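Local coordinates for designed protein (PDB 6IEV), which has no assigned biological function but carries a thioredoxin-like fold, its variants having been used to study protein stability at high temperature, at residues A34-N38 against E98-E102; R39-F45 against D69-V75; L63-F67 against L115-D120. The contacts are given in a common frame with arbitrary orientation. Residue numbers count along the deposited sequence, not the author numbering.

In the fold
All three contacts belong to one thioredoxin-like domain built round a central mixed sheet. Contact 2 is the core of that sheet, where strand 40-46 lies beside strand 70-76. Contact 1 sits about 10 Å away, centre to centre, at the turn joining strands 94-99 and 102-108; the two meet through Glu98 O and Ser41 N, and residues 34-38 lead through Arg39 into strand 40-46. Contact 3, also about 10 Å from contact 2 between centres, joins helices 53-66 and 112-123 on the sheet face lined by Val42, Val70 and Thr72. Contacts 1 and 3, about 16 Å apart between centres, do not touch; their segments alternate along the chain, bringing sequence-distant residues together about one sheet.

Contact 1. Residues A34-N38 against E98-E102; sequences ATASN and EKGGE
Residues 34-35 belong to helix 28-35, and the chain runs on through Ala36, Ser37 (phi/psi -60/159°) and Asn38 toward the next strand. Opposite, strand 94-99 ends in a type I' turn from Lys99 to Glu102, with Gly100 at 53/39° and Gly101 at 74/0°, positive phi values that favour glycine; Lys99 and Glu102 exchange two backbone hydrogen bonds of 3.0 Å, N to O in each direction. The closest alpha carbons are those of Ala36 and Gly101, 4.6 Å apart. Both turn glycines donate to carbonyls of 34-38: Gly101 N to Thr35 O at 3.1 Å and Gly100 N to Ser37 O at 2.8 Å. Lys99 (chi1 and chi2 t, chi4 p) brings NZ to 2.9 Å from Asn38 O in a third hydrogen bond. Thr35, chi1 p, points at the hairpin and sets OG1 3.4 Å from Glu98 OE2, but these atoms bond elsewhere, OG1 to Leu31 O of its own helix and OE2 to Tyr87 OH. Ser37 OG bonds to Arg39 N. Carbonyls leading from the helix to strand 40-46 are thus met by amides of the type I' turn of the beta hairpin that strands 94-99 and 102-108 form in the thioredoxin-like sheet.

Contact 2. Residues R39-F45 against D69-V75; sequences RISVIVF and DVDTYSV
Strands 40-45 and 70-75 are the parallel neighbours of a beta-alpha-beta unit, joined through helix 53-66 in the thioredoxin-like fold; their axes approach to 4.5 Å and cross at -21°. The register runs unbroken from Ile40-Val70 to Phe45-Val75. Ile40, Val42 and Val44 share one face with Val70, Thr72 and Ser74; Ser41, Ile43 and Phe45 share the other with Asp71, Tyr73 and Val75. Arg39 (chi1 m, chi2 t, chi3 p) forms a two-pronged salt bridge, NE to Asp71 OD2 at 2.7 Å and NH2 to Asp71 OD1 at 3.0 Å. Ile40 N bonds weakly to Asp69 O (3.4 Å), and Ile40 O accepts Asp71 N at 2.9 Å. Ser41 CB meets the Tyr73 ring edge at CE2, 3.8 Å. Val42 bonds through N to Asp71 O (2.7 Å) and through O to Tyr73 N (2.6 Å). Ile43 CG2 touches Val75 CG2 at 3.7 Å. Val44 N and O pair with Tyr73 O and Val75 N, both 2.8 Å. Phe45 CD2 lies 3.9 Å from Val75 CB.

Contact 3. Residues L63-F67 against L115-D120; sequences LAEVF and LRVTLD
Residues 63-67, at the C-terminal part of helix 53-66, face residues 115-120 of helix 112-123; the nearest alpha carbons are Leu63 and Arg116, 7.6 Å apart, and Phe67 and Asp120, 9.9 Å, so side chains fill the gap. Leu115 (chi1 t, chi2 p) sends CD2 to 4.2 Å from Leu63 CD1, and also touches Phe95 and Ile97 of the sheet. Arg116, its chi1 to chi3 all t, stretches along the interface: its CA lies 4.3 Å from Leu63 CD1, its NE is 4.0 Å from Phe67 CE2 at the ring edge, and its NH2 is 3.5 Å from Val66 CG1. Leu119 (t, p), its CA-to-CB bond toward the other segment, puts CD2 3.8 Å from Leu63 CD2 and 4.1 Å from the Phe67 ring centroid, 5° off its normal, a CH-pi contact over the face. Phe67 takes chi1 m, and Asp120, also m, brings OD1 to 3.2 Å from Phe67 CZ at the ring edge. Between the segments the contact is mainly apolar, with the Asp120 carboxylate at the Phe67 ring edge, while the Arg116 guanidinium forms salt bridges to Asp111 and Asp113 of the second subunit, so this surface also meets a neighbouring copy in the assembly.

Contact 1. Residues A34-N38 against E98-E102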
ATOM      1  N   ALA A  34     -12.511  17.480 -13.286  1.00 53.66           N
ATOM      2  CA  ALA A  34     -11.594  16.554 -12.634  1.00 49.54           C
ATOM      3  C   ALA A  34     -11.873  15.115 -13.046  1.00 56.07           C
ATOM      4  O   ALA A  34     -10.955  14.374 -13.401  1.00 65.67           O
ATOM      5  CB  ALA A  34     -11.696  16.699 -11.117  1.00 51.37           C
ATOM      6  N   THR A  35     -13.126  14.685 -12.963  1.00 59.06           N
ATOM      7  CA  THR A  35     -13.438  13.294 -13.251  1.00 57.77           C
ATOM      8  C   THR A  35     -13.400  12.963 -14.733  1.00 64.38           C
ATOM      9  O   THR A  35     -13.377  11.776 -15.075  1.00 69.78           O
ATOM     10  CB  THR A  35     -14.810  12.933 -12.688  1.00 56.79           C
ATOM     11  OG1 THR A  35     -15.815  13.743 -13.308  1.00 49.73           O
ATOM     12  CG2 THR A  35     -14.831  13.136 -11.178  1.00 53.99           C
ATOM     13  N   ALA A  36     -13.378  13.961 -15.618  1.00 59.19           N
ATOM     14  CA  ALA A  36     -13.329  13.665 -17.045  1.00 61.88           C
ATOM     15  C   ALA A  36     -12.017  13.009 -17.459  1.00 66.54           C
ATOM     16  O   ALA A  36     -11.928  12.492 -18.578  1.00 72.68           O
ATOM     17  CB  ALA A  36     -13.544  14.939 -17.861  1.00 55.88           C
ATOM     18  N   SER A  37     -11.008  13.031 -16.591  1.00 53.16           N
ATOM     19  CA  SER A  37      -9.753  12.339 -16.832  1.00 62.55           C
ATOM     20  C   SER A  37      -9.977  10.838 -16.999  1.00 67.47           C
ATOM     21  O   SER A  37     -10.987  10.273 -16.562  1.00 62.65           O
ATOM     22  CB  SER A  37      -8.784  12.566 -15.668  1.00 62.36           C
ATOM     23  OG  SER A  37      -7.971  11.431 -15.478  1.00 69.90           O
ATOM     24  N   ASN A  38      -9.004  10.184 -17.630  1.00 67.81           N
ATOM     25  CA  ASN A  38      -9.036   8.736 -17.764  1.00 63.74           C
ATOM     26  C   ASN A  38      -8.388   8.024 -16.585  1.00 52.93           C
ATOM     27  O   ASN A  38      -8.435   6.792 -16.521  1.00 56.89           O
ATOM     28  CB  ASN A  38      -8.360   8.312 -19.067  1.00 73.43           C
ATOM     29  CG  ASN A  38      -9.340   8.212 -20.216  1.00 92.90           C
ATOM     30  OD1 ASN A  38      -9.128   8.793 -21.284  1.00100.34           O
ATOM     31  ND2 ASN A  38     -10.433   7.481 -19.997  1.00 99.35           N
ATOM     32  N   GLU A  98     -15.235   6.948 -10.259  1.00 47.24           N
ATOM     33  CA  GLU A  98     -15.470   7.358 -11.631  1.00 45.94           C
ATOM     34  C   GLU A  98     -14.212   7.178 -12.465  1.00 45.83           C
ATOM     35  O   GLU A  98     -13.090   7.231 -11.955  1.00 46.60           O
ATOM     36  CB  GLU A  98     -15.916   8.816 -11.704  1.00 50.89           C
ATOM     37  CG  GLU A  98     -17.319   9.051 -11.152  1.00 71.45           C
ATOM     38  CD  GLU A  98     -18.170   9.916 -12.060  1.00 79.06           C
ATOM     39  OE1 GLU A  98     -19.346   9.561 -12.291  1.00 86.15           O
ATOM     40  OE2 GLU A  98     -17.659  10.948 -12.543  1.00 85.94           O
ATOM     41  N   LYS A  99     -14.415   7.002 -13.766  1.00 52.43           N
ATOM     42  CA  LYS A  99     -13.324   6.998 -14.729  1.00 52.60           C
ATOM     43  C   LYS A  99     -13.873   7.519 -16.045  1.00 53.80           C
ATOM     44  O   LYS A  99     -14.935   7.073 -16.485  1.00 62.05           O
ATOM     45  CB  LYS A  99     -12.735   5.595 -14.896  1.00 56.95           C
ATOM     46  CG  LYS A  99     -11.672   5.476 -15.968  1.00 63.19           C
ATOM     47  CD  LYS A  99     -10.882   4.177 -15.805  1.00 69.30           C
ATOM     48  CE  LYS A  99     -10.465   3.605 -17.162  1.00 75.70           C
ATOM     49  NZ  LYS A  99      -9.479   4.468 -17.871  1.00 78.99           N
ATOM     50  N   GLY A 100     -13.196   8.503 -16.624  1.00 52.10           N
ATOM     51  CA  GLY A 100     -13.691   9.102 -17.859  1.00 62.00           C
ATOM     52  C   GLY A 100     -15.122   9.586 -17.780  1.00 74.42           C
ATOM     53  O   GLY A 100     -15.894   9.415 -18.736  1.00 85.39           O
ATOM     54  N   GLY A 101     -15.511  10.166 -16.644  1.00 68.93           N
ATOM     55  CA  GLY A 101     -16.850  10.691 -16.476  1.00 69.66           C
ATOM     56  C   GLY A 101     -17.938   9.655 -16.282  1.00 70.92           C
ATOM     57  O   GLY A 101     -19.100  10.029 -16.094  1.00 78.08           O
ATOM     58  N   GLU A 102     -17.603   8.381 -16.286  1.00 65.74           N
ATOM     59  CA  GLU A 102     -18.579   7.328 -16.108  1.00 67.19           C
ATOM     60  C   GLU A 102     -18.426   6.696 -14.732  1.00 67.49           C
ATOM     61  O   GLU A 102     -17.299   6.449 -14.281  1.00 66.23           O
ATOM     62  CB  GLU A 102     -18.431   6.253 -17.191  1.00 81.24           C
ATOM     63  CG  GLU A 102     -18.791   6.735 -18.594  1.00 94.05           C
ATOM     64  CD  GLU A 102     -20.227   6.409 -18.985  1.00106.43           C
ATOM     65  OE1 GLU A 102     -20.433   5.385 -19.672  1.00108.36           O
ATOM     66  OE2 GLU A 102     -21.145   7.182 -18.619  1.00110.69           O
TER

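Contact 2. Residues R39-F45 against D69-V75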
ATOM      1  N   ARG A  39      -7.848   8.762 -15.621  1.00 52.44           N
ATOM      2  CA  ARG A  39      -7.552   8.184 -14.323  1.00 55.54           C
ATOM      3  C   ARG A  39      -8.839   7.872 -13.564  1.00 56.25           C
ATOM      4  O   ARG A  39      -9.927   8.335 -13.904  1.00 65.16           O
ATOM      5  CB  ARG A  39      -6.683   9.130 -13.498  1.00 56.74           C
ATOM      6  CG  ARG A  39      -5.316   9.383 -14.110  1.00 57.41           C
ATOM      7  CD  ARG A  39      -4.707  10.702 -13.637  1.00 60.06           C
ATOM      8  NE  ARG A  39      -4.357  10.691 -12.215  1.00 54.97           N
ATOM      9  CZ  ARG A  39      -3.262  10.130 -11.714  1.00 53.55           C
ATOM     10  NH1 ARG A  39      -2.390   9.533 -12.518  1.00 58.40           N
ATOM     11  NH2 ARG A  39      -3.033  10.171 -10.409  1.00 45.16           N
ATOM     12  N   ILE A  40      -8.703   7.038 -12.547  1.00 50.73           N
ATOM     13  CA  ILE A  40      -9.810   6.694 -11.670  1.00 40.13           C
ATOM     14  C   ILE A  40      -9.896   7.752 -10.579  1.00 52.07           C
ATOM     15  O   ILE A  40      -8.895   8.077  -9.925  1.00 53.42           O
ATOM     16  CB  ILE A  40      -9.628   5.289 -11.081  1.00 48.13           C
ATOM     17  CG1 ILE A  40      -9.815   4.242 -12.184  1.00 46.53           C
ATOM     18  CG2 ILE A  40     -10.579   5.052  -9.915  1.00 44.74           C
ATOM     19  CD1 ILE A  40      -9.966   2.845 -11.652  1.00 55.45           C
ATOM     20  N   SER A  41     -11.085   8.324 -10.416  1.00 39.27           N
ATOM     21  CA  SER A  41     -11.367   9.300  -9.379  1.00 42.64           C
ATOM     22  C   SER A  41     -12.235   8.675  -8.290  1.00 47.89           C
ATOM     23  O   SER A  41     -13.211   7.973  -8.584  1.00 56.31           O
ATOM     24  CB  SER A  41     -12.081  10.520  -9.977  1.00 47.38           C
ATOM     25  OG  SER A  41     -11.611  10.812 -11.283  1.00 51.77           O
ATOM     26  N   VAL A  42     -11.910   8.966  -7.038  1.00 43.72           N
ATOM     27  CA  VAL A  42     -12.727   8.561  -5.900  1.00 37.24           C
ATOM     28  C   VAL A  42     -13.217   9.814  -5.189  1.00 40.76           C
ATOM     29  O   VAL A  42     -12.407  10.639  -4.750  1.00 44.45           O
ATOM     30  CB  VAL A  42     -11.935   7.688  -4.921  1.00 41.92           C
ATOM     31  CG1 VAL A  42     -12.841   7.302  -3.761  1.00 42.57           C
ATOM     32  CG2 VAL A  42     -11.320   6.472  -5.638  1.00 35.61           C
ATOM     33  N   ILE A  43     -14.532   9.957  -5.059  1.00 39.34           N
ATOM     34  CA  ILE A  43     -15.134  11.165  -4.500  1.00 40.73           C
ATOM     35  C   ILE A  43     -15.933  10.779  -3.270  1.00 37.70           C
ATOM     36  O   ILE A  43     -16.790   9.893  -3.335  1.00 46.87           O
ATOM     37  CB  ILE A  43     -16.044  11.884  -5.512  1.00 38.41           C
ATOM     38  CG1 ILE A  43     -15.361  11.971  -6.871  1.00 38.31           C
ATOM     39  CG2 ILE A  43     -16.450  13.264  -4.992  1.00 34.88           C
ATOM     40  CD1 ILE A  43     -16.347  11.801  -8.014  1.00 42.82           C
ATOM     41  N   VAL A  44     -15.655  11.432  -2.159  1.00 36.01           N
ATOM     42  CA  VAL A  44     -16.449  11.266  -0.957  1.00 36.11           C
ATOM     43  C   VAL A  44     -17.375  12.477  -0.839  1.00 39.12           C
ATOM     44  O   VAL A  44     -16.929  13.630  -0.932  1.00 37.84           O
ATOM     45  CB  VAL A  44     -15.567  11.095   0.293  1.00 38.38           C
ATOM     46  CG1 VAL A  44     -14.796  12.354   0.621  1.00 34.31           C
ATOM     47  CG2 VAL A  44     -16.416  10.691   1.474  1.00 38.91           C
ATOM     48  N   PHE A  45     -18.669  12.210  -0.704  1.00 33.74           N
ATOM     49  CA  PHE A  45     -19.681  13.237  -0.458  1.00 41.22           C
ATOM     50  C   PHE A  45     -20.025  13.207   1.022  1.00 42.21           C
ATOM     51  O   PHE A  45     -20.597  12.222   1.493  1.00 41.68           O
ATOM     52  CB  PHE A  45     -20.944  12.969  -1.285  1.00 42.66           C
ATOM     53  CG  PHE A  45     -20.749  13.124  -2.766  1.00 46.68           C
ATOM     54  CD1 PHE A  45     -20.180  12.100  -3.520  1.00 47.43           C
ATOM     55  CD2 PHE A  45     -21.132  14.298  -3.408  1.00 43.48           C
ATOM     56  CE1 PHE A  45     -19.993  12.247  -4.892  1.00 48.27           C
ATOM     57  CE2 PHE A  45     -20.955  14.454  -4.766  1.00 36.97           C
ATOM     58  CZ  PHE A  45     -20.381  13.435  -5.515  1.00 47.77           C
ATOM     59  N   ASP A  69      -2.481   5.681  -9.766  1.00 52.96           N
ATOM     60  CA  ASP A  69      -3.341   6.227 -10.804  1.00 65.03           C
ATOM     61  C   ASP A  69      -4.725   6.593 -10.292  1.00 57.64           C
ATOM     62  O   ASP A  69      -5.685   6.628 -11.078  1.00 60.14           O
ATOM     63  CB  ASP A  69      -3.444   5.223 -11.952  1.00 82.11           C
ATOM     64  CG  ASP A  69      -2.116   5.004 -12.654  1.00 92.57           C
ATOM     65  OD1 ASP A  69      -1.236   4.314 -12.086  1.00 96.26           O
ATOM     66  OD2 ASP A  69      -1.955   5.530 -13.778  1.00 96.31           O
ATOM     67  N   VAL A  70      -4.854   6.885  -9.001  1.00 50.03           N
ATOM     68  CA  VAL A  70      -6.147   7.145  -8.385  1.00 51.30           C
ATOM     69  C   VAL A  70      -6.105   8.539  -7.781  1.00 49.51           C
ATOM     70  O   VAL A  70      -5.167   8.870  -7.048  1.00 48.60           O
ATOM     71  CB  VAL A  70      -6.498   6.074  -7.337  1.00 49.33           C
ATOM     72  CG1 VAL A  70      -7.493   6.603  -6.336  1.00 55.24           C
ATOM     73  CG2 VAL A  70      -7.064   4.859  -8.044  1.00 49.48           C
ATOM     74  N   ASP A  71      -7.097   9.362  -8.112  1.00 45.12           N
ATOM     75  CA  ASP A  71      -7.250  10.667  -7.481  1.00 48.85           C
ATOM     76  C   ASP A  71      -8.459  10.652  -6.557  1.00 39.44           C
ATOM     77  O   ASP A  71      -9.477  10.027  -6.857  1.00 37.77           O
ATOM     78  CB  ASP A  71      -7.372  11.779  -8.531  1.00 50.33           C
ATOM     79  CG  ASP A  71      -6.146  11.840  -9.474  1.00 57.37           C
ATOM     80  OD1 ASP A  71      -4.992  11.912  -8.980  1.00 59.50           O
ATOM     81  OD2 ASP A  71      -6.343  11.819 -10.712  1.00 56.21           O
ATOM     82  N   THR A  72      -8.323  11.301  -5.410  1.00 38.26           N
ATOM     83  CA  THR A  72      -9.366  11.309  -4.404  1.00 38.30           C
ATOM     84  C   THR A  72      -9.870  12.732  -4.226  1.00 40.58           C
ATOM     85  O   THR A  72      -9.083  13.684  -4.238  1.00 37.67           O
ATOM     86  CB  THR A  72      -8.858  10.724  -3.065  1.00 44.50           C
ATOM     87  OG1 THR A  72      -7.797  11.533  -2.526  1.00 39.92           O
ATOM     88  CG2 THR A  72      -8.347   9.283  -3.266  1.00 37.25           C
ATOM     89  N   TYR A  73     -11.182  12.861  -4.014  1.00 35.65           N
ATOM     90  CA  TYR A  73     -11.838  14.158  -3.912  1.00 40.10           C
ATOM     91  C   TYR A  73     -12.857  14.128  -2.783  1.00 38.14           C
ATOM     92  O   TYR A  73     -13.398  13.072  -2.436  1.00 33.25           O
ATOM     93  CB  TYR A  73     -12.525  14.554  -5.234  1.00 39.43           C
ATOM     94  CG  TYR A  73     -11.568  14.599  -6.421  1.00 42.05           C
ATOM     95  CD1 TYR A  73     -10.789  15.734  -6.673  1.00 38.97           C
ATOM     96  CD2 TYR A  73     -11.435  13.505  -7.279  1.00 43.97           C
ATOM     97  CE1 TYR A  73      -9.920  15.789  -7.748  1.00 41.55           C
ATOM     98  CE2 TYR A  73     -10.555  13.545  -8.359  1.00 41.56           C
ATOM     99  CZ  TYR A  73      -9.807  14.689  -8.587  1.00 48.76           C
ATOM    100  OH  TYR A  73      -8.951  14.744  -9.660  1.00 55.40           O
ATOM    101  N   SER A  74     -13.104  15.310  -2.227  1.00 31.76           N
ATOM    102  CA  SER A  74     -14.041  15.523  -1.136  1.00 32.78           C
ATOM    103  C   SER A  74     -15.053  16.597  -1.536  1.00 37.39           C
ATOM    104  O   SER A  74     -14.670  17.692  -1.960  1.00 38.80           O
ATOM    105  CB  SER A  74     -13.283  15.982   0.118  1.00 36.16           C
ATOM    106  OG  SER A  74     -14.119  15.903   1.253  1.00 57.17           O
ATOM    107  N   VAL A  75     -16.339  16.321  -1.344  1.00 38.04           N
ATOM    108  CA  VAL A  75     -17.372  17.285  -1.696  1.00 38.92           C
ATOM    109  C   VAL A  75     -18.268  17.499  -0.485  1.00 42.96           C
ATOM    110  O   VAL A  75     -18.955  16.573  -0.046  1.00 40.70           O
ATOM    111  CB  VAL A  75     -18.192  16.824  -2.907  1.00 45.05           C
ATOM    112  CG1 VAL A  75     -19.386  17.788  -3.117  1.00 36.04           C
ATOM    113  CG2 VAL A  75     -17.286  16.748  -4.137  1.00 34.42           C
TER

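Contact 3. Residues L63-F67 against L115-D120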
ATOM      1  N   LEU A  63      -5.194   6.167   0.859  1.00 50.81           N
ATOM      2  CA  LEU A  63      -5.524   5.430  -0.345  1.00 47.25           C
ATOM      3  C   LEU A  63      -4.979   6.132  -1.582  1.00 57.14           C
ATOM      4  O   LEU A  63      -4.678   5.474  -2.583  1.00 62.35           O
ATOM      5  CB  LEU A  63      -7.039   5.232  -0.403  1.00 51.95           C
ATOM      6  CG  LEU A  63      -7.656   4.406  -1.520  1.00 63.31           C
ATOM      7  CD1 LEU A  63      -8.943   3.811  -0.998  1.00 69.19           C
ATOM      8  CD2 LEU A  63      -7.936   5.275  -2.732  1.00 73.66           C
ATOM      9  N   ALA A  64      -4.841   7.460  -1.542  1.00 59.92           N
ATOM     10  CA  ALA A  64      -4.223   8.136  -2.678  1.00 59.11           C
ATOM     11  C   ALA A  64      -2.725   7.879  -2.708  1.00 58.14           C
ATOM     12  O   ALA A  64      -2.111   7.866  -3.785  1.00 49.91           O
ATOM     13  CB  ALA A  64      -4.489   9.643  -2.618  1.00 60.53           C
ATOM     14  N   GLU A  65      -2.123   7.701  -1.530  1.00 58.04           N
ATOM     15  CA  GLU A  65      -0.690   7.451  -1.459  1.00 41.97           C
ATOM     16  C   GLU A  65      -0.347   6.067  -1.988  1.00 47.78           C
ATOM     17  O   GLU A  65       0.639   5.904  -2.711  1.00 55.66           O
ATOM     18  CB  GLU A  65      -0.214   7.606  -0.013  1.00 43.69           C
ATOM     19  CG  GLU A  65      -0.417   9.005   0.574  1.00 49.38           C
ATOM     20  CD  GLU A  65      -0.025   9.102   2.047  1.00 68.18           C
ATOM     21  OE1 GLU A  65      -0.013  10.226   2.593  1.00 75.94           O
ATOM     22  OE2 GLU A  65       0.275   8.059   2.663  1.00 77.69           O
ATOM     23  N   VAL A  66      -1.184   5.071  -1.687  1.00 52.11           N
ATOM     24  CA  VAL A  66      -0.912   3.684  -2.054  1.00 51.47           C
ATOM     25  C   VAL A  66      -1.419   3.328  -3.440  1.00 53.89           C
ATOM     26  O   VAL A  66      -1.050   2.275  -3.981  1.00 61.87           O
ATOM     27  CB  VAL A  66      -1.525   2.813  -0.938  1.00 50.00           C
ATOM     28  CG1 VAL A  66      -1.859   1.425  -1.407  1.00 58.48           C
ATOM     29  CG2 VAL A  66      -0.590   2.774   0.241  1.00 46.13           C
ATOM     30  N   PHE A  67      -2.168   4.212  -4.080  1.00 52.04           N
ATOM     31  CA  PHE A  67      -2.689   3.945  -5.408  1.00 53.98           C
ATOM     32  C   PHE A  67      -2.216   5.033  -6.352  1.00 68.49           C
ATOM     33  O   PHE A  67      -2.608   6.204  -6.204  1.00 64.51           O
ATOM     34  CB  PHE A  67      -4.214   3.846  -5.398  1.00 45.70           C
ATOM     35  CG  PHE A  67      -4.718   2.534  -4.866  1.00 46.11           C
ATOM     36  CD1 PHE A  67      -4.784   1.426  -5.680  1.00 61.96           C
ATOM     37  CD2 PHE A  67      -5.089   2.405  -3.537  1.00 40.55           C
ATOM     38  CE1 PHE A  67      -5.234   0.222  -5.186  1.00 66.25           C
ATOM     39  CE2 PHE A  67      -5.544   1.206  -3.041  1.00 45.12           C
ATOM     40  CZ  PHE A  67      -5.618   0.118  -3.863  1.00 54.83           C
ATOM     41  N   LEU A 115     -14.713   0.507   0.821  1.00 51.76           N
ATOM     42  CA  LEU A 115     -14.309   1.306  -0.319  1.00 52.99           C
ATOM     43  C   LEU A 115     -13.035   0.756  -0.937  1.00 39.57           C
ATOM     44  O   LEU A 115     -12.970   0.540  -2.152  1.00 44.30           O
ATOM     45  CB  LEU A 115     -14.141   2.770   0.093  1.00 48.21           C
ATOM     46  CG  LEU A 115     -13.599   3.461  -1.143  1.00 57.34           C
ATOM     47  CD1 LEU A 115     -14.677   3.526  -2.240  1.00 52.23           C
ATOM     48  CD2 LEU A 115     -13.035   4.827  -0.849  1.00 63.45           C
ATOM     49  N   ARG A 116     -12.024   0.480  -0.110  1.00 44.55           N
ATOM     50  CA  ARG A 116     -10.790  -0.103  -0.641  1.00 42.38           C
ATOM     51  C   ARG A 116     -11.055  -1.451  -1.310  1.00 41.88           C
ATOM     52  O   ARG A 116     -10.535  -1.726  -2.400  1.00 43.40           O
ATOM     53  CB  ARG A 116      -9.747  -0.222   0.466  1.00 36.21           C
ATOM     54  CG  ARG A 116      -8.368  -0.557  -0.083  1.00 44.33           C
ATOM     55  CD  ARG A 116      -7.321  -0.439   0.990  1.00 48.85           C
ATOM     56  NE  ARG A 116      -5.993  -0.741   0.458  1.00 55.59           N
ATOM     57  CZ  ARG A 116      -4.853  -0.482   1.092  1.00 55.00           C
ATOM     58  NH1 ARG A 116      -4.860   0.094   2.287  1.00 57.88           N
ATOM     59  NH2 ARG A 116      -3.700  -0.805   0.526  1.00 52.76           N
ATOM     60  N   VAL A 117     -11.875  -2.300  -0.682  1.00 47.54           N
ATOM     61  CA  VAL A 117     -12.201  -3.599  -1.279  1.00 41.59           C
ATOM     62  C   VAL A 117     -12.873  -3.407  -2.627  1.00 44.37           C
ATOM     63  O   VAL A 117     -12.517  -4.052  -3.622  1.00 48.02           O
ATOM     64  CB  VAL A 117     -13.080  -4.423  -0.325  1.00 49.35           C
ATOM     65  CG1 VAL A 117     -13.556  -5.674  -1.018  1.00 51.19           C
ATOM     66  CG2 VAL A 117     -12.311  -4.759   0.943  1.00 55.92           C
ATOM     67  N   THR A 118     -13.851  -2.502  -2.683  1.00 50.67           N
ATOM     68  CA  THR A 118     -14.557  -2.245  -3.934  1.00 41.10           C
ATOM     69  C   THR A 118     -13.601  -1.750  -5.004  1.00 45.39           C
ATOM     70  O   THR A 118     -13.677  -2.166  -6.170  1.00 47.31           O
ATOM     71  CB  THR A 118     -15.657  -1.205  -3.707  1.00 46.33           C
ATOM     72  OG1 THR A 118     -16.515  -1.636  -2.647  1.00 48.20           O
ATOM     73  CG2 THR A 118     -16.455  -0.976  -4.987  1.00 40.91           C
ATOM     74  N   LEU A 119     -12.701  -0.839  -4.625  1.00 44.07           N
ATOM     75  CA  LEU A 119     -11.752  -0.293  -5.585  1.00 42.20           C
ATOM     76  C   LEU A 119     -10.817  -1.377  -6.094  1.00 41.41           C
ATOM     77  O   LEU A 119     -10.545  -1.454  -7.297  1.00 41.35           O
ATOM     78  CB  LEU A 119     -10.972   0.860  -4.947  1.00 48.33           C
ATOM     79  CG  LEU A 119      -9.827   1.402  -5.804  1.00 49.27           C
ATOM     80  CD1 LEU A 119     -10.363   1.878  -7.149  1.00 44.42           C
ATOM     81  CD2 LEU A 119      -9.033   2.485  -5.061  1.00 46.83           C
ATOM     82  N   ASP A 120     -10.342  -2.249  -5.197  1.00 42.53           N
ATOM     83  CA  ASP A 120      -9.453  -3.331  -5.624  1.00 38.94           C
ATOM     84  C   ASP A 120     -10.143  -4.236  -6.639  1.00 38.09           C
ATOM     85  O   ASP A 120      -9.546  -4.629  -7.651  1.00 41.44           O
ATOM     86  CB  ASP A 120      -8.998  -4.145  -4.409  1.00 44.66           C
ATOM     87  CG  ASP A 120      -7.896  -3.463  -3.621  1.00 53.10           C
ATOM     88  OD1 ASP A 120      -7.144  -2.663  -4.218  1.00 68.42           O
ATOM     89  OD2 ASP A 120      -7.774  -3.746  -2.410  1.00 57.31           O
TER